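Local coordinates for protein L-Ribose isomerase (Acinetobacter, PDB 4Q0S) that probably interconverts L-ribose and its ketose partner L-ribulose in a cobalt-containing cupin barrel, and binds the sugar alcohol ribitol, at residues 223-228 / 254-259; 51-56 / 72-77; 219-224 / 235-240; 36-41 / 103-108. All blocks are in the same frame, centred on the assembly; numbering follows the deposited sequence.

Contact 1: 223-228 / 254-259. With RB0 (D-ribitol), chain C.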
loop_
_atom_site.group_PDB
_atom_site.type_symbol
_atom_site.label_atom_id
_atom_site.label_comp_id
_atom_site.label_asym_id
_atom_site.label_seq_id
_atom_site.Cartn_x
_atom_site.Cartn_y
_atom_site.Cartn_z
ATOM N N PRO A 223 -8.432 13.802 -29.120
ATOM C CA PRO A 223 -9.660 13.257 -29.715
ATOM C C PRO A 223 -9.506 11.746 -29.939
ATOM O O PRO A 223 -9.677 11.248 -31.055
ATOM C CB PRO A 223 -9.778 14.027 -31.030
ATOM C CG PRO A 223 -9.091 15.333 -30.723
ATOM C CD PRO A 223 -7.873 14.866 -29.973
ATOM N N THR A 224 -9.180 11.029 -28.865
ATOM C CA THR A 224 -8.975 9.582 -28.913
ATOM C C THR A 224 -10.245 8.776 -29.175
ATOM O O THR A 224 -11.261 9.310 -29.628
ATOM C CB THR A 224 -8.344 9.062 -27.596
ATOM O OG1 THR A 224 -9.252 9.278 -26.509
ATOM C CG2 THR A 224 -7.031 9.781 -27.310
ATOM N N GLU A 225 -10.165 7.481 -28.879
ATOM C CA GLU A 225 -11.276 6.557 -29.075
ATOM C C GLU A 225 -12.251 6.617 -27.899
ATOM O O GLU A 225 -13.467 6.554 -28.084
ATOM C CB GLU A 225 -10.734 5.129 -29.234
ATOM C CG GLU A 225 -11.304 4.354 -30.418
ATOM C CD GLU A 225 -12.779 4.026 -30.263
ATOM O OE1 GLU A 225 -13.599 4.965 -30.174
ATOM O OE2 GLU A 225 -13.119 2.823 -30.232
ATOM N N ALA A 226 -11.712 6.743 -26.690
ATOM C CA ALA A 226 -12.537 6.811 -25.490
ATOM C C ALA A 226 -12.967 8.246 -25.208
ATOM O O ALA A 226 -13.678 8.510 -24.237
ATOM C CB ALA A 226 -11.769 6.252 -24.296
ATOM N N ALA A 227 -12.535 9.168 -26.064
ATOM C CA ALA A 227 -12.872 10.579 -25.909
ATOM C C ALA A 227 -13.333 11.189 -27.233
ATOM O O ALA A 227 -12.935 12.300 -27.588
ATOM C CB ALA A 227 -11.666 11.346 -25.369
ATOM N N ALA A 228 -14.174 10.457 -27.958
ATOM C CA ALA A 228 -14.687 10.930 -29.240
ATOM C C ALA A 228 -16.210 11.024 -29.222
ATOM O O ALA A 228 -16.902 10.100 -29.650
ATOM C CB ALA A 228 -14.232 9.996 -30.360
ATOM N N ARG A 254 -1.677 6.109 -31.963
ATOM C CA ARG A 254 -1.915 6.619 -30.618
ATOM C C ARG A 254 -3.409 6.693 -30.290
ATOM O O ARG A 254 -3.842 6.251 -29.226
ATOM C CB ARG A 254 -1.285 8.010 -30.475
ATOM C CG ARG A 254 -0.976 8.438 -29.041
ATOM C CD ARG A 254 -2.216 8.495 -28.160
ATOM N NE ARG A 254 -1.901 8.936 -26.803
ATOM C CZ ARG A 254 -2.785 8.997 -25.811
ATOM N NH1 ARG A 254 -2.405 9.413 -24.610
ATOM N NH2 ARG A 254 -4.046 8.639 -26.018
ATOM N N LEU A 255 -4.193 7.244 -31.212
ATOM C CA LEU A 255 -5.629 7.407 -31.003
ATOM C C LEU A 255 -6.498 6.151 -31.144
ATOM O O LEU A 255 -7.722 6.235 -31.036
ATOM C CB LEU A 255 -6.163 8.498 -31.938
ATOM C CG LEU A 255 -5.512 9.884 -31.830
ATOM C CD1 LEU A 255 -6.121 10.812 -32.866
ATOM C CD2 LEU A 255 -5.706 10.448 -30.427
ATOM N N GLN A 256 -5.885 4.995 -31.386
ATOM C CA GLN A 256 -6.658 3.757 -31.521
ATOM C C GLN A 256 -5.812 2.492 -31.512
ATOM O O GLN A 256 -4.772 2.419 -32.168
ATOM C CB GLN A 256 -7.489 3.768 -32.807
ATOM C CG GLN A 256 -8.311 2.494 -32.987
ATOM C CD GLN A 256 -8.900 2.349 -34.377
ATOM O OE1 GLN A 256 -9.709 3.170 -34.812
ATOM N NE2 GLN A 256 -8.497 1.294 -35.083
ATOM N N THR A 257 -6.279 1.489 -30.774
ATOM C CA THR A 257 -5.580 0.217 -30.676
ATOM C C THR A 257 -6.346 -0.853 -31.442
ATOM O O THR A 257 -7.540 -1.055 -31.220
ATOM C CB THR A 257 -5.445 -0.237 -29.213
ATOM O OG1 THR A 257 -4.823 0.802 -28.447
ATOM C CG2 THR A 257 -4.598 -1.500 -29.125
ATOM N N ALA A 258 -5.653 -1.536 -32.344
ATOM C CA ALA A 258 -6.271 -2.584 -33.143
ATOM C C ALA A 258 -6.370 -3.875 -32.341
ATOM O O ALA A 258 -5.372 -4.566 -32.133
ATOM C CB ALA A 258 -5.459 -2.815 -34.409
ATOM N N ILE A 259 -7.575 -4.193 -31.884
ATOM C CA ILE A 259 -7.799 -5.407 -31.109
ATOM C C ILE A 259 -8.581 -6.405 -31.956
ATOM O O ILE A 259 -9.746 -6.177 -32.291
ATOM C CB ILE A 259 -8.582 -5.103 -29.811
ATOM C CG1 ILE A 259 -7.856 -4.018 -29.014
ATOM C CG2 ILE A 259 -8.703 -6.370 -28.965
ATOM C CD1 ILE A 259 -8.618 -3.519 -27.799
HETATM C C1 RB0 C . 1.262 9.918 -23.837
HETATM O O1 RB0 C . 0.600 9.339 -24.948
HETATM C C2 RB0 C . 0.247 10.631 -22.956
HETATM O O2 RB0 C . -0.196 11.827 -23.594
HETATM C C3 RB0 C . 0.853 10.939 -21.571
HETATM O O3 RB0 C . -0.165 11.394 -20.691
HETATM C C4 RB0 C . 1.988 11.969 -21.622
HETATM O O4 RB0 C . 1.893 12.736 -22.813
HETATM C C5 RB0 C . 3.341 11.266 -21.560
HETATM O O5 RB0 C . 4.388 12.227 -21.438
#

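Contact 2: 51-56 / 72-77. With RB0 (D-ribitol), chain C.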
loop_
_atom_site.group_PDB
_atom_site.type_symbol
_atom_site.label_atom_id
_atom_site.label_comp_id
_atom_site.label_asym_id
_atom_site.label_seq_id
_atom_site.Cartn_x
_atom_site.Cartn_y
_atom_site.Cartn_z
ATOM N N ILE A 51 -2.235 1.292 -25.078
ATOM C CA ILE A 51 -1.783 1.999 -26.274
ATOM C C ILE A 51 -0.550 1.409 -26.957
ATOM O O ILE A 51 0.436 1.060 -26.311
ATOM C CB ILE A 51 -1.483 3.477 -25.919
ATOM C CG1 ILE A 51 -2.705 4.100 -25.241
ATOM C CG2 ILE A 51 -1.113 4.272 -27.172
ATOM C CD1 ILE A 51 -2.395 5.416 -24.521
ATOM N N VAL A 52 -0.616 1.300 -28.278
ATOM C CA VAL A 52 0.499 0.796 -29.076
ATOM C C VAL A 52 0.764 1.928 -30.072
ATOM O O VAL A 52 -0.118 2.290 -30.851
ATOM C CB VAL A 52 0.116 -0.506 -29.817
ATOM C CG1 VAL A 52 1.300 -1.020 -30.623
ATOM C CG2 VAL A 52 -0.333 -1.562 -28.804
ATOM N N PHE A 53 1.968 2.493 -30.030
ATOM C CA PHE A 53 2.315 3.623 -30.889
ATOM C C PHE A 53 2.791 3.296 -32.300
ATOM O O PHE A 53 3.973 3.442 -32.619
ATOM C CB PHE A 53 3.362 4.501 -30.195
ATOM C CG PHE A 53 2.908 5.060 -28.866
ATOM C CD1 PHE A 53 3.117 4.349 -27.686
ATOM C CD2 PHE A 53 2.274 6.298 -28.799
ATOM C CE1 PHE A 53 2.704 4.864 -26.458
ATOM C CE2 PHE A 53 1.855 6.826 -27.575
ATOM C CZ PHE A 53 2.071 6.108 -26.403
ATOM N N GLY A 54 1.866 2.869 -33.147
ATOM C CA GLY A 54 2.228 2.551 -34.515
ATOM C C GLY A 54 2.125 1.086 -34.881
ATOM O O GLY A 54 2.366 0.204 -34.054
ATOM N N ALA A 55 1.782 0.839 -36.142
ATOM C CA ALA A 55 1.619 -0.506 -36.684
ATOM C C ALA A 55 2.783 -1.457 -36.418
ATOM O O ALA A 55 2.570 -2.623 -36.093
ATOM C CB ALA A 55 1.362 -0.420 -38.187
ATOM N N ASP A 56 4.012 -0.976 -36.561
ATOM C CA ASP A 56 5.161 -1.839 -36.333
ATOM C C ASP A 56 5.464 -2.054 -34.850
ATOM O O ASP A 56 6.427 -2.740 -34.502
ATOM C CB ASP A 56 6.398 -1.278 -37.045
ATOM C CG ASP A 56 6.652 0.174 -36.711
ATOM O OD1 ASP A 56 6.664 0.515 -35.510
ATOM O OD2 ASP A 56 6.848 0.976 -37.650
ATOM N N GLU A 72 7.363 0.648 -28.336
ATOM C CA GLU A 72 6.671 1.827 -27.844
ATOM C C GLU A 72 5.196 1.495 -27.648
ATOM O O GLU A 72 4.406 1.444 -28.600
ATOM C CB GLU A 72 6.882 2.999 -28.819
ATOM C CG GLU A 72 8.377 3.205 -29.105
ATOM C CD GLU A 72 8.706 4.402 -29.988
ATOM O OE1 GLU A 72 7.854 4.826 -30.794
ATOM O OE2 GLU A 72 9.843 4.904 -29.877
ATOM N N ALA A 73 4.852 1.248 -26.387
ATOM C CA ALA A 73 3.502 0.884 -25.986
ATOM C C ALA A 73 3.386 1.093 -24.478
ATOM O O ALA A 73 4.370 0.959 -23.741
ATOM C CB ALA A 73 3.230 -0.568 -26.338
ATOM N N MET A 74 2.181 1.406 -24.018
ATOM C CA MET A 74 1.970 1.655 -22.601
ATOM C C MET A 74 0.492 1.638 -22.287
ATOM O O MET A 74 -0.351 1.581 -23.183
ATOM C CB MET A 74 2.510 3.034 -22.233
ATOM C CG MET A 74 1.630 4.151 -22.787
ATOM S SD MET A 74 2.368 5.779 -22.688
ATOM C CE MET A 74 2.408 5.984 -20.894
ATOM N N ILE A 75 0.193 1.718 -20.997
ATOM C CA ILE A 75 -1.183 1.741 -20.536
ATOM C C ILE A 75 -1.402 3.028 -19.767
ATOM O O ILE A 75 -0.524 3.466 -19.026
ATOM C CB ILE A 75 -1.486 0.554 -19.592
ATOM C CG1 ILE A 75 -1.440 -0.753 -20.378
ATOM C CG2 ILE A 75 -2.845 0.754 -18.920
ATOM C CD1 ILE A 75 -1.769 -1.961 -19.553
ATOM N N ILE A 76 -2.566 3.639 -19.955
ATOM C CA ILE A 76 -2.891 4.860 -19.239
ATOM C C ILE A 76 -4.315 4.756 -18.731
ATOM O O ILE A 76 -5.231 4.474 -19.502
ATOM C CB ILE A 76 -2.796 6.117 -20.138
ATOM C CG1 ILE A 76 -1.363 6.292 -20.651
ATOM C CG2 ILE A 76 -3.223 7.352 -19.347
ATOM C CD1 ILE A 76 -1.184 7.487 -21.596
ATOM N N PHE A 77 -4.486 4.945 -17.425
ATOM C CA PHE A 77 -5.804 4.922 -16.810
ATOM C C PHE A 77 -6.008 6.355 -16.344
ATOM O O PHE A 77 -5.381 6.808 -15.387
ATOM C CB PHE A 77 -5.850 3.967 -15.609
ATOM C CG PHE A 77 -5.705 2.514 -15.976
ATOM C CD1 PHE A 77 -6.599 1.906 -16.853
ATOM C CD2 PHE A 77 -4.691 1.743 -15.419
ATOM C CE1 PHE A 77 -6.483 0.545 -17.167
ATOM C CE2 PHE A 77 -4.565 0.384 -15.722
ATOM C CZ PHE A 77 -5.463 -0.215 -16.597
HETATM C C1 RB0 C . 1.262 9.918 -23.837
HETATM O O1 RB0 C . 0.600 9.339 -24.948
HETATM C C2 RB0 C . 0.247 10.631 -22.956
HETATM O O2 RB0 C . -0.196 11.827 -23.594
HETATM C C3 RB0 C . 0.853 10.939 -21.571
HETATM O O3 RB0 C . -0.165 11.394 -20.691
HETATM C C4 RB0 C . 1.988 11.969 -21.622
HETATM O O4 RB0 C . 1.893 12.736 -22.813
HETATM C C5 RB0 C . 3.341 11.266 -21.560
HETATM O O5 RB0 C . 4.388 12.227 -21.438
#

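Contact 3: 219-224 / 235-240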
loop_
_atom_site.group_PDB
_atom_site.type_symbol
_atom_site.label_atom_id
_atom_site.label_comp_id
_atom_site.label_asym_id
_atom_site.label_seq_id
_atom_site.Cartn_x
_atom_site.Cartn_y
_atom_site.Cartn_z
ATOM N N TYR A 219 -4.832 20.067 -18.684
ATOM C CA TYR A 219 -5.770 19.354 -19.550
ATOM C C TYR A 219 -5.158 18.600 -20.727
ATOM O O TYR A 219 -4.265 19.101 -21.408
ATOM C CB TYR A 219 -6.829 20.320 -20.077
ATOM C CG TYR A 219 -8.014 19.637 -20.716
ATOM C CD1 TYR A 219 -9.025 19.078 -19.937
ATOM C CD2 TYR A 219 -8.133 19.560 -22.105
ATOM C CE1 TYR A 219 -10.129 18.459 -20.523
ATOM C CE2 TYR A 219 -9.236 18.943 -22.707
ATOM C CZ TYR A 219 -10.228 18.399 -21.909
ATOM O OH TYR A 219 -11.325 17.809 -22.493
ATOM N N SER A 220 -5.664 17.394 -20.971
ATOM C CA SER A 220 -5.178 16.573 -22.071
ATOM C C SER A 220 -6.121 16.662 -23.283
ATOM O O SER A 220 -7.229 16.123 -23.267
ATOM C CB SER A 220 -5.045 15.122 -21.607
ATOM O OG SER A 220 -4.443 14.319 -22.601
ATOM N N HIS A 221 -5.675 17.361 -24.323
ATOM C CA HIS A 221 -6.457 17.516 -25.550
ATOM C C HIS A 221 -6.147 16.334 -26.463
ATOM O O HIS A 221 -5.122 16.325 -27.144
ATOM C CB HIS A 221 -6.080 18.818 -26.270
ATOM C CG HIS A 221 -6.280 20.051 -25.445
ATOM N ND1 HIS A 221 -7.516 20.631 -25.257
ATOM C CD2 HIS A 221 -5.401 20.805 -24.744
ATOM C CE1 HIS A 221 -7.390 21.689 -24.476
ATOM N NE2 HIS A 221 -6.116 21.816 -24.151
ATOM N N GLU A 222 -7.027 15.339 -26.479
ATOM C CA GLU A 222 -6.816 14.160 -27.310
ATOM C C GLU A 222 -8.117 13.563 -27.837
ATOM O O GLU A 222 -8.846 12.900 -27.098
ATOM C CB GLU A 222 -6.070 13.080 -26.521
ATOM C CG GLU A 222 -4.700 13.493 -26.018
ATOM C CD GLU A 222 -4.040 12.409 -25.180
ATOM O OE1 GLU A 222 -4.653 11.978 -24.178
ATOM O OE2 GLU A 222 -2.909 11.992 -25.520
ATOM N N PRO A 223 -8.432 13.802 -29.120
ATOM C CA PRO A 223 -9.660 13.257 -29.715
ATOM C C PRO A 223 -9.506 11.746 -29.939
ATOM O O PRO A 223 -9.677 11.248 -31.055
ATOM C CB PRO A 223 -9.778 14.027 -31.030
ATOM C CG PRO A 223 -9.091 15.333 -30.723
ATOM C CD PRO A 223 -7.873 14.866 -29.973
ATOM N N THR A 224 -9.180 11.029 -28.865
ATOM C CA THR A 224 -8.975 9.582 -28.913
ATOM C C THR A 224 -10.245 8.776 -29.175
ATOM O O THR A 224 -11.261 9.310 -29.628
ATOM C CB THR A 224 -8.344 9.062 -27.596
ATOM O OG1 THR A 224 -9.252 9.278 -26.509
ATOM C CG2 THR A 224 -7.031 9.781 -27.310
ATOM N N PRO A 235 -15.304 26.445 -27.647
ATOM C CA PRO A 235 -15.355 26.176 -29.087
ATOM C C PRO A 235 -14.068 25.629 -29.699
ATOM O O PRO A 235 -14.047 24.509 -30.209
ATOM C CB PRO A 235 -15.754 27.527 -29.665
ATOM C CG PRO A 235 -16.716 28.024 -28.632
ATOM C CD PRO A 235 -15.997 27.709 -27.332
ATOM N N SER A 236 -12.997 26.417 -29.637
ATOM C CA SER A 236 -11.709 26.021 -30.200
ATOM C C SER A 236 -11.233 24.634 -29.768
ATOM O O SER A 236 -10.651 23.901 -30.563
ATOM C CB SER A 236 -10.639 27.057 -29.842
ATOM O OG SER A 236 -10.440 27.130 -28.442
ATOM N N TRP A 237 -11.476 24.275 -28.512
ATOM C CA TRP A 237 -11.060 22.974 -27.992
ATOM C C TRP A 237 -11.522 21.804 -28.855
ATOM O O TRP A 237 -10.899 20.742 -28.854
ATOM C CB TRP A 237 -11.592 22.786 -26.572
ATOM C CG TRP A 237 -10.935 23.658 -25.547
ATOM C CD1 TRP A 237 -10.538 24.956 -25.701
ATOM C CD2 TRP A 237 -10.663 23.316 -24.184
ATOM N NE1 TRP A 237 -10.041 25.446 -24.516
ATOM C CE2 TRP A 237 -10.108 24.460 -23.567
ATOM C CE3 TRP A 237 -10.841 22.153 -23.420
ATOM C CZ2 TRP A 237 -9.728 24.476 -22.219
ATOM C CZ3 TRP A 237 -10.465 22.170 -22.080
ATOM C CH2 TRP A 237 -9.915 23.326 -21.494
ATOM N N LEU A 238 -12.616 21.999 -29.585
ATOM C CA LEU A 238 -13.170 20.954 -30.441
ATOM C C LEU A 238 -12.188 20.467 -31.504
ATOM O O LEU A 238 -11.719 21.247 -32.334
ATOM C CB LEU A 238 -14.449 21.457 -31.115
ATOM C CG LEU A 238 -15.174 20.480 -32.043
ATOM C CD1 LEU A 238 -15.560 19.218 -31.285
ATOM C CD2 LEU A 238 -16.409 21.162 -32.611
ATOM N N GLY A 239 -11.886 19.172 -31.469
ATOM C CA GLY A 239 -10.964 18.589 -32.428
ATOM C C GLY A 239 -9.506 18.944 -32.183
ATOM O O GLY A 239 -8.604 18.368 -32.792
ATOM N N MET A 240 -9.275 19.896 -31.288
ATOM C CA MET A 240 -7.927 20.342 -30.956
ATOM C C MET A 240 -7.013 19.181 -30.564
ATOM O O MET A 240 -7.377 18.344 -29.737
ATOM C CB MET A 240 -7.997 21.348 -29.809
ATOM C CG MET A 240 -6.672 21.965 -29.420
ATOM S SD MET A 240 -6.876 23.029 -27.983
ATOM C CE MET A 240 -7.753 24.419 -28.706
HETATM O O HOH W 1 -9.810 19.484 -26.556
#

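Contact 4: 36-41 / 103-108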
loop_
_atom_site.group_PDB
_atom_site.type_symbol
_atom_site.label_atom_id
_atom_site.label_comp_id
_atom_site.label_asym_id
_atom_site.label_seq_id
_atom_site.Cartn_x
_atom_site.Cartn_y
_atom_site.Cartn_z
ATOM N N LEU A 36 -1.826 -0.404 -5.710
ATOM C CA LEU A 36 -1.016 0.769 -5.397
ATOM C C LEU A 36 -1.899 1.956 -5.009
ATOM O O LEU A 36 -1.447 3.099 -4.960
ATOM C CB LEU A 36 -0.130 1.122 -6.592
ATOM C CG LEU A 36 0.880 0.038 -6.982
ATOM C CD1 LEU A 36 1.420 0.303 -8.398
ATOM C CD2 LEU A 36 2.015 -0.009 -5.957
ATOM N N ARG A 37 -3.163 1.655 -4.737
ATOM C CA ARG A 37 -4.159 2.639 -4.322
ATOM C C ARG A 37 -4.527 3.730 -5.323
ATOM O O ARG A 37 -4.853 4.848 -4.919
ATOM C CB ARG A 37 -3.747 3.294 -2.995
ATOM C CG ARG A 37 -3.508 2.310 -1.841
ATOM C CD ARG A 37 -3.201 3.066 -0.545
ATOM N NE ARG A 37 -2.986 2.172 0.595
ATOM C CZ ARG A 37 -3.954 1.517 1.231
ATOM N NH1 ARG A 37 -5.214 1.648 0.844
ATOM N NH2 ARG A 37 -3.664 0.740 2.262
ATOM N N TYR A 38 -4.474 3.434 -6.619
ATOM C CA TYR A 38 -4.890 4.443 -7.594
ATOM C C TYR A 38 -6.395 4.175 -7.758
ATOM O O TYR A 38 -6.813 3.024 -7.895
ATOM C CB TYR A 38 -4.162 4.281 -8.937
ATOM C CG TYR A 38 -4.324 5.503 -9.820
ATOM C CD1 TYR A 38 -3.617 6.682 -9.551
ATOM C CD2 TYR A 38 -5.245 5.513 -10.864
ATOM C CE1 TYR A 38 -3.833 7.844 -10.303
ATOM C CE2 TYR A 38 -5.474 6.667 -11.616
ATOM C CZ TYR A 38 -4.766 7.830 -11.331
ATOM O OH TYR A 38 -5.009 8.975 -12.069
ATOM N N PRO A 39 -7.224 5.231 -7.739
ATOM C CA PRO A 39 -8.679 5.081 -7.875
ATOM C C PRO A 39 -9.167 4.732 -9.276
ATOM O O PRO A 39 -9.692 5.583 -9.989
ATOM C CB PRO A 39 -9.200 6.435 -7.405
ATOM C CG PRO A 39 -8.146 7.376 -7.944
ATOM C CD PRO A 39 -6.851 6.652 -7.597
ATOM N N ILE A 40 -8.998 3.472 -9.660
ATOM C CA ILE A 40 -9.422 3.008 -10.971
ATOM C C ILE A 40 -10.876 2.533 -10.970
ATOM O O ILE A 40 -11.229 1.587 -10.272
ATOM C CB ILE A 40 -8.507 1.866 -11.453
ATOM C CG1 ILE A 40 -7.089 2.410 -11.676
ATOM C CG2 ILE A 40 -9.069 1.239 -12.730
ATOM C CD1 ILE A 40 -6.116 1.389 -12.186
ATOM N N THR A 41 -11.710 3.207 -11.753
ATOM C CA THR A 41 -13.123 2.864 -11.870
ATOM C C THR A 41 -13.322 1.940 -13.070
ATOM O O THR A 41 -12.414 1.765 -13.880
ATOM C CB THR A 41 -13.982 4.124 -12.079
ATOM O OG1 THR A 41 -13.506 4.838 -13.227
ATOM C CG2 THR A 41 -13.906 5.030 -10.859
ATOM N N ASP A 103 -5.265 13.818 -14.288
ATOM C CA ASP A 103 -4.621 12.853 -13.399
ATOM C C ASP A 103 -4.765 11.480 -14.041
ATOM O O ASP A 103 -5.870 11.074 -14.393
ATOM C CB ASP A 103 -5.320 12.854 -12.025
ATOM C CG ASP A 103 -4.486 12.192 -10.928
ATOM O OD1 ASP A 103 -3.886 11.130 -11.185
ATOM O OD2 ASP A 103 -4.440 12.729 -9.800
ATOM N N LYS A 104 -3.652 10.776 -14.207
ATOM C CA LYS A 104 -3.681 9.445 -14.790
ATOM C C LYS A 104 -2.569 8.582 -14.218
ATOM O O LYS A 104 -1.601 9.088 -13.651
ATOM C CB LYS A 104 -3.521 9.510 -16.309
ATOM C CG LYS A 104 -2.104 9.841 -16.767
ATOM C CD LYS A 104 -2.066 11.107 -17.624
ATOM C CE LYS A 104 -2.469 12.340 -16.827
ATOM N NZ LYS A 104 -2.291 13.615 -17.602
ATOM N N LEU A 105 -2.729 7.274 -14.366
ATOM C CA LEU A 105 -1.744 6.312 -13.913
ATOM C C LEU A 105 -1.197 5.710 -15.199
ATOM O O LEU A 105 -1.964 5.318 -16.072
ATOM C CB LEU A 105 -2.403 5.215 -13.078
ATOM C CG LEU A 105 -1.406 4.273 -12.406
ATOM C CD1 LEU A 105 -0.604 5.063 -11.376
ATOM C CD2 LEU A 105 -2.143 3.115 -11.730
ATOM N N MET A 106 0.122 5.658 -15.325
ATOM C CA MET A 106 0.729 5.104 -16.520
ATOM C C MET A 106 1.545 3.875 -16.162
ATOM O O MET A 106 2.306 3.875 -15.196
ATOM C CB MET A 106 1.610 6.155 -17.201
ATOM C CG MET A 106 0.858 7.447 -17.495
ATOM S SD MET A 106 1.788 8.655 -18.447
ATOM C CE MET A 106 3.008 9.153 -17.279
ATOM N N ILE A 107 1.366 2.819 -16.942
ATOM C CA ILE A 107 2.086 1.588 -16.697
ATOM C C ILE A 107 2.902 1.192 -17.918
ATOM O O ILE A 107 2.366 0.963 -19.002
ATOM C CB ILE A 107 1.115 0.458 -16.304
ATOM C CG1 ILE A 107 0.295 0.904 -15.089
ATOM C CG2 ILE A 107 1.896 -0.821 -15.997
ATOM C CD1 ILE A 107 -0.658 -0.143 -14.568
ATOM N N VAL A 108 4.211 1.117 -17.714
ATOM C CA VAL A 108 5.152 0.774 -18.757
ATOM C C VAL A 108 5.937 -0.465 -18.346
ATOM O O VAL A 108 6.577 -0.496 -17.293
ATOM C CB VAL A 108 6.125 1.944 -18.999
ATOM C CG1 VAL A 108 7.125 1.577 -20.068
ATOM C CG2 VAL A 108 5.337 3.189 -19.392
#

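Contact 1: 223-228 / 254-259
Thr224 and Arg254 meet at the rim of the ribitol pocket of this cupin barrel, where loop 223-228 packs against segment 254-259. The touching atom on the loop side is the Thr224 methyl. Chi1 of 64° puts OG1 between the backbone N and the carbonyl carbon, which leaves CG2 as the branch that meets 254-259. Thr224 CG2 lies 3.4 Å from Arg254 NH2, approaching the guanidinium at a slant. The same methyl presses on Leu255, with Thr224 CG2 and Leu255 CD2 3.5 Å apart, which is tight for two carbons. These two side chains cross at about a right angle. The other branch of the leucine, Leu255 CD1, lies 4.0 Å from the carbonyl O of Pro223. Beyond it the contact thins out. Glu225 N comes within 3.5 Å of Leu255 O, but the angle is too poor for a bond. Glu225 CG passes Gln256 CG at 4.4 Å, and its CB lies nearer Leu255 O.

Arg254 meets the ligand at a guanidinium edge. Arg254 NE and NH1 both donate to O1 of ribitol, at 3.1 Å from NE and 3.0 Å from NH1, so one hydroxyl is gripped by two N-H groups. NH1 also forms a salt bridge with Glu222, which should help fix the guanidinium. Loop 223-228 follows strand 211-217. Segment 254-259 lies in the loop after helix 248-254, and farther on Ile259 rests on helix 19-35.

Contact 2: 51-56 / 72-77
The Phe53 ring turns its edge to the neighbouring strand, with Met74 as the bump against its far corner. Met74 SD lies 3.7 Å from Phe53 CZ and near the ring plane, a Met-aromatic contact made at the edge. Chi1 of 72° sets Met74 CG between its backbone N and carbonyl carbon, 3.9 Å from Phe53 CE1. Farther round the rim, Phe53 CD1 is 3.3 Å from Glu72 O. Ile51 CG2 lies over one ring face, toward the rim.

The backbones form an antiparallel pair at the margin of a cupin sheet. Ile51 and Met74 are its hydrogen-bonded pair: Ile51 N to Met74 O is 2.7 Å, and Met74 N to Ile51 O is 2.9 Å. Phe53 N adds a bond to Glu72 O. On the other face Val52 and Ala73 form the non-hydrogen-bonded pair, Val52 CG2 4.4 Å from Ala73 CB.

Ile51 CD1 meets Ile76 CD1 at 3.8 Å, and the two side chains run obliquely across each other. Ile76 CD1 also touches the ligand, 3.7 Å from C2 of ribitol.

Contact 3: 219-224 / 235-240
The His221 ring has Tyr219 CD2 over one face and Met240 SD over the opposite face, while its edge points at Trp237. Tyr219, His221 and Trp237 form an aromatic cluster that joins two parts of the long loop following strand 211-217 of the cupin barrel. His221 and Trp237 make an edge-to-face pair, with planes at 81°. The leading atom is His221 CE1, which stands over the indole 3.6 Å from Trp237 CE3. Tyr219 meets the same indole obliquely, its plane 44° from that of the six-membered ring. Here Trp237 CZ3 sits over the centre of the phenol ring and is 3.5 Å from Tyr219 CD2.

Met240 closes the other side of the imidazole. Its chain is extended through chi2 (-176°), which carries Met240 SD to 3.8 Å from the centroid of the His221 ring. Both ring nitrogens have polar partners: NE2 is bonded to the backbone O of Glu97, and ND1 to a water. Trp237 to Met240 is a type II beta turn, with Gly239 at positive phi. Glu222 starts away from this packing. Its OE2 is hydrogen-bonded to Asn243, forms a salt bridge with Arg254 and makes a weak hydrogen bond to ribitol. Beside the turn, Pro223 CD lies 3.5 Å from Met240 O. The bridging water lies 2.9 Å from His221 ND1 and donates to Trp237 O at 2.8 Å.

Contact 4: 36-41 / 103-108
Tyr38 lies flat on Leu105, and this is the tight part of the contact. Leu105 CB stands over the Tyr38 ring centre, 3.6 Å from the centroid, as a CH-pi contact. The two side chains slide past each other in opposite directions, and Leu105 CD2 is 3.6 Å from Tyr38 CB. Pro39 CD lies over the opposite face, toward the rim. At the far end Tyr38 and Asp103 meet tip to tip. Tyr38 OH donates to Asp103 OD1 at 2.6 Å, from above the carboxylate plane. Ser79 is a second partner of that hydroxyl.

The packing is looser at Ile40, whose CD1 only comes within 4.4 Å of Leu105 CD2. Arg37 takes no part in the packing and is partly exposed; as the C-prime residue of a Schellman motif it ends helix 19-35 and touches neighbouring subunits. Asp103 OD2 forms a salt bridge with Lys190 of a second subunit. Lys104 touches ribitol and forms a salt bridge with Glu215. Its strand, 101-108, runs between strands 73-82 and 211-217 in the cupin sheet.

Overall arrangement
From the N terminus, helix 19-35 leads into 36-41, which contact 4 joins to strand 101-108 across a loop of 61 residues. Contact 2 is nested inside that loop and pairs strand 50-52 with strand 73-82. The two meet directly, because strands 73-82 and 101-108 are neighbours in one sheet. Contacts 3 and 1 follow later; both begin in the loop after strand 211-217 and share Pro223 and Thr224. Contact 3 closes the short loop to 235-240, and contact 1 spans past it to the end of helix 248-254. Arg254 ties contact 1 to Glu222 of contact 3 and packs on Phe53, Ile51 and Ile76 of contact 2, beside the ribitol.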